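Local coordinates for protein chloramphenicol acetyltransferase (Bacteroides thetaiotaomicron, PDB 2I9D) that probably transfers an acetyl group from acetyl-CoA to a hydroxyl of the antibiotic chloramphenicol, at residues S51-Y56 with M88-K93; F100-F105 with L146-A151. One frame throughout, in Å; residues are numbered along the deposited sequence.

Contact 1: residues S51-Y56 with M88-K93; sequences SFFLHY and MLSPIK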
loop_
_atom_site.group_PDB
_atom_site.type_symbol
_atom_site.label_atom_id
_atom_site.label_comp_id
_atom_site.label_asym_id
_atom_site.label_seq_id
_atom_site.Cartn_x
_atom_site.Cartn_y
_atom_site.Cartn_z
ATOM N N SER A 51 -10.531 -4.786 -26.956
ATOM C CA SER A 51 -9.795 -5.071 -25.729
ATOM C C SER A 51 -10.250 -4.169 -24.563
ATOM O O SER A 51 -10.165 -2.936 -24.635
ATOM C CB SER A 51 -8.305 -4.935 -25.994
ATOM O OG SER A 51 -7.550 -5.166 -24.819
ATOM N N PHE A 52 -10.771 -4.784 -23.501
ATOM C CA PHE A 52 -11.198 -4.023 -22.326
ATOM C C PHE A 52 -9.987 -3.286 -21.691
ATOM O O PHE A 52 -10.099 -2.136 -21.231
ATOM C CB PHE A 52 -11.880 -4.966 -21.340
ATOM C CG PHE A 52 -12.250 -4.325 -20.017
ATOM C CD1 PHE A 52 -13.079 -3.211 -19.969
ATOM C CD2 PHE A 52 -11.781 -4.860 -18.818
ATOM C CE1 PHE A 52 -13.417 -2.615 -18.746
ATOM C CE2 PHE A 52 -12.132 -4.273 -17.590
ATOM C CZ PHE A 52 -12.954 -3.153 -17.570
ATOM N N PHE A 53 -8.831 -3.951 -21.714
ATOM C CA PHE A 53 -7.538 -3.365 -21.300
ATOM C C PHE A 53 -7.269 -1.954 -21.879
ATOM O O PHE A 53 -6.895 -1.028 -21.160
ATOM C CB PHE A 53 -6.385 -4.344 -21.615
ATOM C CG PHE A 53 -5.026 -3.732 -21.489
ATOM C CD1 PHE A 53 -4.473 -3.463 -20.219
ATOM C CD2 PHE A 53 -4.295 -3.388 -22.626
ATOM C CE1 PHE A 53 -3.206 -2.877 -20.098
ATOM C CE2 PHE A 53 -3.024 -2.817 -22.508
ATOM C CZ PHE A 53 -2.485 -2.551 -21.237
ATOM N N LEU A 54 -7.496 -1.791 -23.180
ATOM C CA LEU A 54 -7.294 -0.516 -23.845
ATOM C C LEU A 54 -8.346 0.514 -23.474
ATOM O O LEU A 54 -8.068 1.723 -23.509
ATOM C CB LEU A 54 -7.190 -0.698 -25.380
ATOM C CG LEU A 54 -5.916 -1.447 -25.821
ATOM C CD1 LEU A 54 -5.960 -1.803 -27.314
ATOM C CD2 LEU A 54 -4.646 -0.665 -25.446
ATOM N N HIS A 55 -9.539 0.050 -23.103
ATOM C CA HIS A 55 -10.575 0.960 -22.598
ATOM C C HIS A 55 -10.196 1.605 -21.258
ATOM O O HIS A 55 -10.337 2.802 -21.101
ATOM C CB HIS A 55 -11.934 0.257 -22.486
ATOM C CG HIS A 55 -12.706 0.220 -23.764
ATOM N ND1 HIS A 55 -13.856 0.965 -23.966
ATOM C CD2 HIS A 55 -12.502 -0.478 -24.910
ATOM C CE1 HIS A 55 -14.322 0.728 -25.179
ATOM N NE2 HIS A 55 -13.519 -0.141 -25.771
ATOM N N TYR A 56 -9.727 0.820 -20.289
ATOM C CA TYR A 56 -9.297 1.423 -19.025
ATOM C C TYR A 56 -7.928 2.087 -19.094
ATOM O O TYR A 56 -7.676 3.049 -18.371
ATOM C CB TYR A 56 -9.467 0.493 -17.808
ATOM C CG TYR A 56 -8.603 -0.749 -17.720
ATOM C CD1 TYR A 56 -7.216 -0.670 -17.437
ATOM C CD2 TYR A 56 -9.179 -2.011 -17.833
ATOM C CE1 TYR A 56 -6.435 -1.837 -17.317
ATOM C CE2 TYR A 56 -8.408 -3.178 -17.712
ATOM C CZ TYR A 56 -7.054 -3.081 -17.448
ATOM O OH TYR A 56 -6.323 -4.236 -17.334
HETATM N N MSE A 88 1.646 6.890 -22.423
HETATM C CA MSE A 88 1.542 5.703 -21.595
HETATM C C MSE A 88 2.686 4.733 -21.867
HETATM O O MSE A 88 2.979 4.420 -23.020
HETATM C CB MSE A 88 0.197 4.985 -21.852
HETATM C CG MSE A 88 0.036 3.632 -21.148
HETATM SE SE MSE A 88 -0.042 3.784 -19.148
HETATM C CE MSE A 88 -1.862 4.570 -18.952
ATOM N N LEU A 89 3.331 4.279 -20.792
ATOM C CA LEU A 89 4.134 3.063 -20.830
ATOM C C LEU A 89 3.315 1.957 -20.191
ATOM O O LEU A 89 2.622 2.182 -19.208
ATOM C CB LEU A 89 5.447 3.212 -20.055
ATOM C CG LEU A 89 6.490 4.207 -20.554
ATOM C CD1 LEU A 89 7.773 4.010 -19.789
ATOM C CD2 LEU A 89 6.765 4.101 -22.066
ATOM N N SER A 90 3.416 0.753 -20.725
ATOM C CA SER A 90 2.772 -0.356 -20.108
ATOM C C SER A 90 3.512 -1.666 -20.426
ATOM O O SER A 90 3.895 -1.897 -21.584
ATOM C CB SER A 90 1.266 -0.433 -20.506
ATOM O OG SER A 90 0.632 -1.527 -19.844
ATOM N N PRO A 91 3.714 -2.520 -19.390
ATOM C CA PRO A 91 4.299 -3.857 -19.592
ATOM C C PRO A 91 3.304 -4.880 -20.199
ATOM O O PRO A 91 2.505 -5.514 -19.477
ATOM C CB PRO A 91 4.755 -4.280 -18.178
ATOM C CG PRO A 91 3.898 -3.495 -17.222
ATOM C CD PRO A 91 3.455 -2.224 -17.960
ATOM N N ILE A 92 3.393 -5.067 -21.510
ATOM C CA ILE A 92 2.561 -6.025 -22.209
ATOM C C ILE A 92 3.075 -7.451 -22.029
ATOM O O ILE A 92 4.229 -7.751 -22.364
ATOM C CB ILE A 92 2.382 -5.632 -23.705
ATOM C CG1 ILE A 92 1.884 -4.177 -23.791
ATOM C CG2 ILE A 92 1.400 -6.597 -24.404
ATOM C CD1 ILE A 92 0.504 -3.931 -23.058
ATOM N N LYS A 93 2.230 -8.316 -21.460
ATOM C CA LYS A 93 2.593 -9.717 -21.276
ATOM C C LYS A 93 2.783 -10.368 -22.650
ATOM O O LYS A 93 1.914 -10.259 -23.512
ATOM C CB LYS A 93 1.526 -10.453 -20.463
ATOM C CG LYS A 93 1.886 -11.895 -20.051
ATOM C CD LYS A 93 0.604 -12.635 -19.693
ATOM C CE LYS A 93 0.838 -13.789 -18.727
ATOM N NZ LYS A 93 -0.351 -14.673 -18.657
#

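Contact 2: residues F100-F105 with L146-A151; sequences FFTTRF and LILLSA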
loop_
_atom_site.group_PDB
_atom_site.type_symbol
_atom_site.label_atom_id
_atom_site.label_comp_id
_atom_site.label_asym_id
_atom_site.label_seq_id
_atom_site.Cartn_x
_atom_site.Cartn_y
_atom_site.Cartn_z
ATOM N N PHE A 100 6.986 -10.098 -20.073
ATOM C CA PHE A 100 6.299 -8.969 -20.661
ATOM C C PHE A 100 7.330 -8.147 -21.403
ATOM O O PHE A 100 8.529 -8.277 -21.171
ATOM C CB PHE A 100 5.649 -8.118 -19.558
ATOM C CG PHE A 100 6.625 -7.627 -18.533
ATOM C CD1 PHE A 100 7.323 -6.439 -18.730
ATOM C CD2 PHE A 100 6.861 -8.360 -17.372
ATOM C CE1 PHE A 100 8.216 -5.977 -17.776
ATOM C CE2 PHE A 100 7.780 -7.909 -16.426
ATOM C CZ PHE A 100 8.454 -6.719 -16.627
ATOM N N PHE A 101 6.848 -7.286 -22.286
ATOM C CA PHE A 101 7.703 -6.287 -22.874
ATOM C C PHE A 101 7.031 -4.928 -22.680
ATOM O O PHE A 101 5.869 -4.729 -23.083
ATOM C CB PHE A 101 7.967 -6.645 -24.361
ATOM C CG PHE A 101 8.780 -5.633 -25.102
ATOM C CD1 PHE A 101 10.169 -5.589 -24.954
ATOM C CD2 PHE A 101 8.154 -4.706 -25.949
ATOM C CE1 PHE A 101 10.937 -4.631 -25.636
ATOM C CE2 PHE A 101 8.913 -3.754 -26.660
ATOM C CZ PHE A 101 10.309 -3.708 -26.489
ATOM N N THR A 102 7.741 -3.998 -22.046
ATOM C CA THR A 102 7.214 -2.650 -21.859
ATOM C C THR A 102 7.297 -1.832 -23.145
ATOM O O THR A 102 8.335 -1.815 -23.822
ATOM C CB THR A 102 7.951 -1.905 -20.735
ATOM O OG1 THR A 102 7.907 -2.690 -19.547
ATOM C CG2 THR A 102 7.348 -0.523 -20.463
ATOM N N THR A 103 6.207 -1.135 -23.458
ATOM C CA THR A 103 6.155 -0.290 -24.651
ATOM C C THR A 103 5.311 0.973 -24.468
ATOM O O THR A 103 4.537 1.083 -23.512
ATOM C CB THR A 103 5.726 -1.116 -25.906
ATOM O OG1 THR A 103 6.140 -0.427 -27.099
ATOM C CG2 THR A 103 4.219 -1.395 -25.912
ATOM N N ARG A 104 5.487 1.919 -25.388
ATOM C CA ARG A 104 4.870 3.254 -25.316
ATOM C C ARG A 104 3.595 3.377 -26.176
ATOM O O ARG A 104 3.570 2.924 -27.318
ATOM C CB ARG A 104 5.879 4.323 -25.728
ATOM C CG ARG A 104 5.402 5.774 -25.520
ATOM C CD ARG A 104 6.554 6.794 -25.765
ATOM N NE ARG A 104 6.056 8.165 -25.708
ATOM C CZ ARG A 104 6.743 9.219 -25.254
ATOM N NH1 ARG A 104 7.984 9.093 -24.788
ATOM N NH2 ARG A 104 6.169 10.411 -25.241
ATOM N N PHE A 105 2.559 4.002 -25.612
ATOM C CA PHE A 105 1.308 4.269 -26.316
ATOM C C PHE A 105 1.072 5.777 -26.296
ATOM O O PHE A 105 1.016 6.379 -25.222
ATOM C CB PHE A 105 0.102 3.539 -25.669
ATOM C CG PHE A 105 0.261 2.049 -25.606
ATOM C CD1 PHE A 105 -0.238 1.236 -26.634
ATOM C CD2 PHE A 105 0.942 1.449 -24.530
ATOM C CE1 PHE A 105 -0.080 -0.163 -26.595
ATOM C CE2 PHE A 105 1.113 0.061 -24.486
ATOM C CZ PHE A 105 0.592 -0.750 -25.506
ATOM N N LEU A 146 5.272 10.970 -19.127
ATOM C CA LEU A 146 4.684 9.634 -19.235
ATOM C C LEU A 146 4.064 9.207 -17.904
ATOM O O LEU A 146 4.421 9.722 -16.865
ATOM C CB LEU A 146 5.780 8.605 -19.576
ATOM C CG LEU A 146 6.505 8.732 -20.912
ATOM C CD1 LEU A 146 7.900 8.212 -20.706
ATOM C CD2 LEU A 146 5.755 7.972 -22.011
ATOM N N ILE A 147 3.147 8.252 -17.958
ATOM C CA ILE A 147 2.750 7.473 -16.774
ATOM C C ILE A 147 2.924 6.027 -17.187
ATOM O O ILE A 147 3.172 5.761 -18.363
ATOM C CB ILE A 147 1.312 7.783 -16.254
ATOM C CG1 ILE A 147 0.243 7.536 -17.343
ATOM C CG2 ILE A 147 1.256 9.217 -15.757
ATOM C CD1 ILE A 147 -1.231 7.557 -16.810
ATOM N N LEU A 148 2.881 5.113 -16.221
ATOM C CA LEU A 148 3.099 3.687 -16.514
ATOM C C LEU A 148 2.071 2.890 -15.755
ATOM O O LEU A 148 1.873 3.116 -14.559
ATOM C CB LEU A 148 4.523 3.215 -16.147
ATOM C CG LEU A 148 4.799 1.707 -16.363
ATOM C CD1 LEU A 148 6.266 1.444 -16.727
ATOM C CD2 LEU A 148 4.361 0.857 -15.121
ATOM N N LEU A 149 1.414 1.977 -16.460
ATOM C CA LEU A 149 0.382 1.189 -15.841
ATOM C C LEU A 149 0.664 -0.269 -16.110
ATOM O O LEU A 149 0.922 -0.677 -17.250
ATOM C CB LEU A 149 -1.037 1.607 -16.288
ATOM C CG LEU A 149 -2.198 0.843 -15.620
ATOM C CD1 LEU A 149 -3.428 1.722 -15.484
ATOM C CD2 LEU A 149 -2.555 -0.444 -16.422
ATOM N N SER A 150 0.626 -1.045 -15.041
ATOM C CA SER A 150 0.846 -2.478 -15.112
ATOM C C SER A 150 -0.471 -3.218 -14.777
ATOM O O SER A 150 -1.053 -2.971 -13.733
ATOM C CB SER A 150 1.984 -2.850 -14.158
ATOM O OG SER A 150 1.994 -4.246 -13.977
ATOM N N ALA A 151 -0.949 -4.088 -15.682
ATOM C CA ALA A 151 -2.210 -4.820 -15.463
ATOM C C ALA A 151 -2.001 -6.169 -14.815
ATOM O O ALA A 151 -1.101 -6.908 -15.211
ATOM C CB ALA A 151 -2.987 -5.002 -16.771
#

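Contact 1: residues S51-Y56 with M88-K93
F53, in the first turn of helix 52-66, meets I92 and S90 on strand 87-93 through side chains alone, the backbones staying well apart: the nearest pair of CA atoms, those of F53 and I92, are 10.5 Å apart. S51 is the N-cap of the helix, and the turn that follows is held by weak bonds from the N atoms of L54 and H55 to its carbonyl oxygen, then by a bond of 3.1 Å from Y56 N to F52 O. No hydrogen bond joins helix and strand.

The F53 ring carries the contact. With CG anti to the backbone N (chi1 168°), the ring reaches out from the helix and puts its outer end on the strand. S90 OG lies near the ring plane at its edge, 3.6 Å from F53 CZ. That hydroxyl is hydrogen-bonded to the carbonyl oxygen of L149 on the adjoining strand, so the phenylalanine meets an oxygen already engaged within the sheet. I92 approaches obliquely with the end of its longer branch, CD1 lying 3.7 Å from F53 CE2 and 3.8 Å from F53 CZ. One turn along the helix, Y56 brings its OH to another part of the F53 ring edge, while the F53 carbonyl oxygen stands over the centre of the Y56 ring. Beyond the contact, I92 also touches I125, and K93 packs on H203 of the second subunit. A helix packed against one face of a mixed sheet, here through F53, belongs to the layered alpha/beta build of the chloramphenicol acetyltransferase fold.

Contact 2: residues F100-F105 with L146-A151
R104 and L146 form the close end of this contact, their side chains crossing at about a right angle. An extended chain, with CG anti to the backbone N (chi1 -173°), carries the guanidinium group over the leucine, whose CD2 stands 3.5 Å from the guanidinium plane, over its centre. L146 CD2 is 3.6 Å from R104 CZ and 3.7 Å from both R104 NE and R104 NH1, so one flat face rests on hydrocarbon. The terminal nitrogens serve three acids: NH2 forms a salt bridge with D87, and NH1 with D143 and E138. With a leucine in place of R104, this acidic cluster would probably lose its shared cation, and L146 the flat group laid over its methyl. The two strands are not neighbours; in the mixed sheet of the acetyltransferase fold strand 87-93 runs between them, and the side chains meet across it under helix 133-141. Toward the other end the fit is looser: T102 CG2 only comes within 4.4 Å of L148 CD1. The T102 hydroxyl is instead hydrogen-bonded to the carbonyl oxygen of P131, and both T102 and L148 touch E135 of the covering helix. Although L146 is buried, R104 remains partly exposed.

The centres of the two contacts lie about 7 Å apart, and strand 87-93 connects them. It supplies half of contact 1 and runs between the two strands of contact 2, antiparallel to 100-105 and parallel to 146-151. Probable hydrogen bonds of 2.7 Å, from F105 N to M88 O and from F101 N to I92 O, tie it to strand 100-105. Contact 1 lies on the sheet face covered by helix 52-66, contact 2 on the opposite face, beneath helix 133-141. Along the chain contact 1 closes before contact 2 opens. This part of the sheet therefore lies between helix 52-66 on one face and helix 133-141 on the other, away from the predicted catalytic H197.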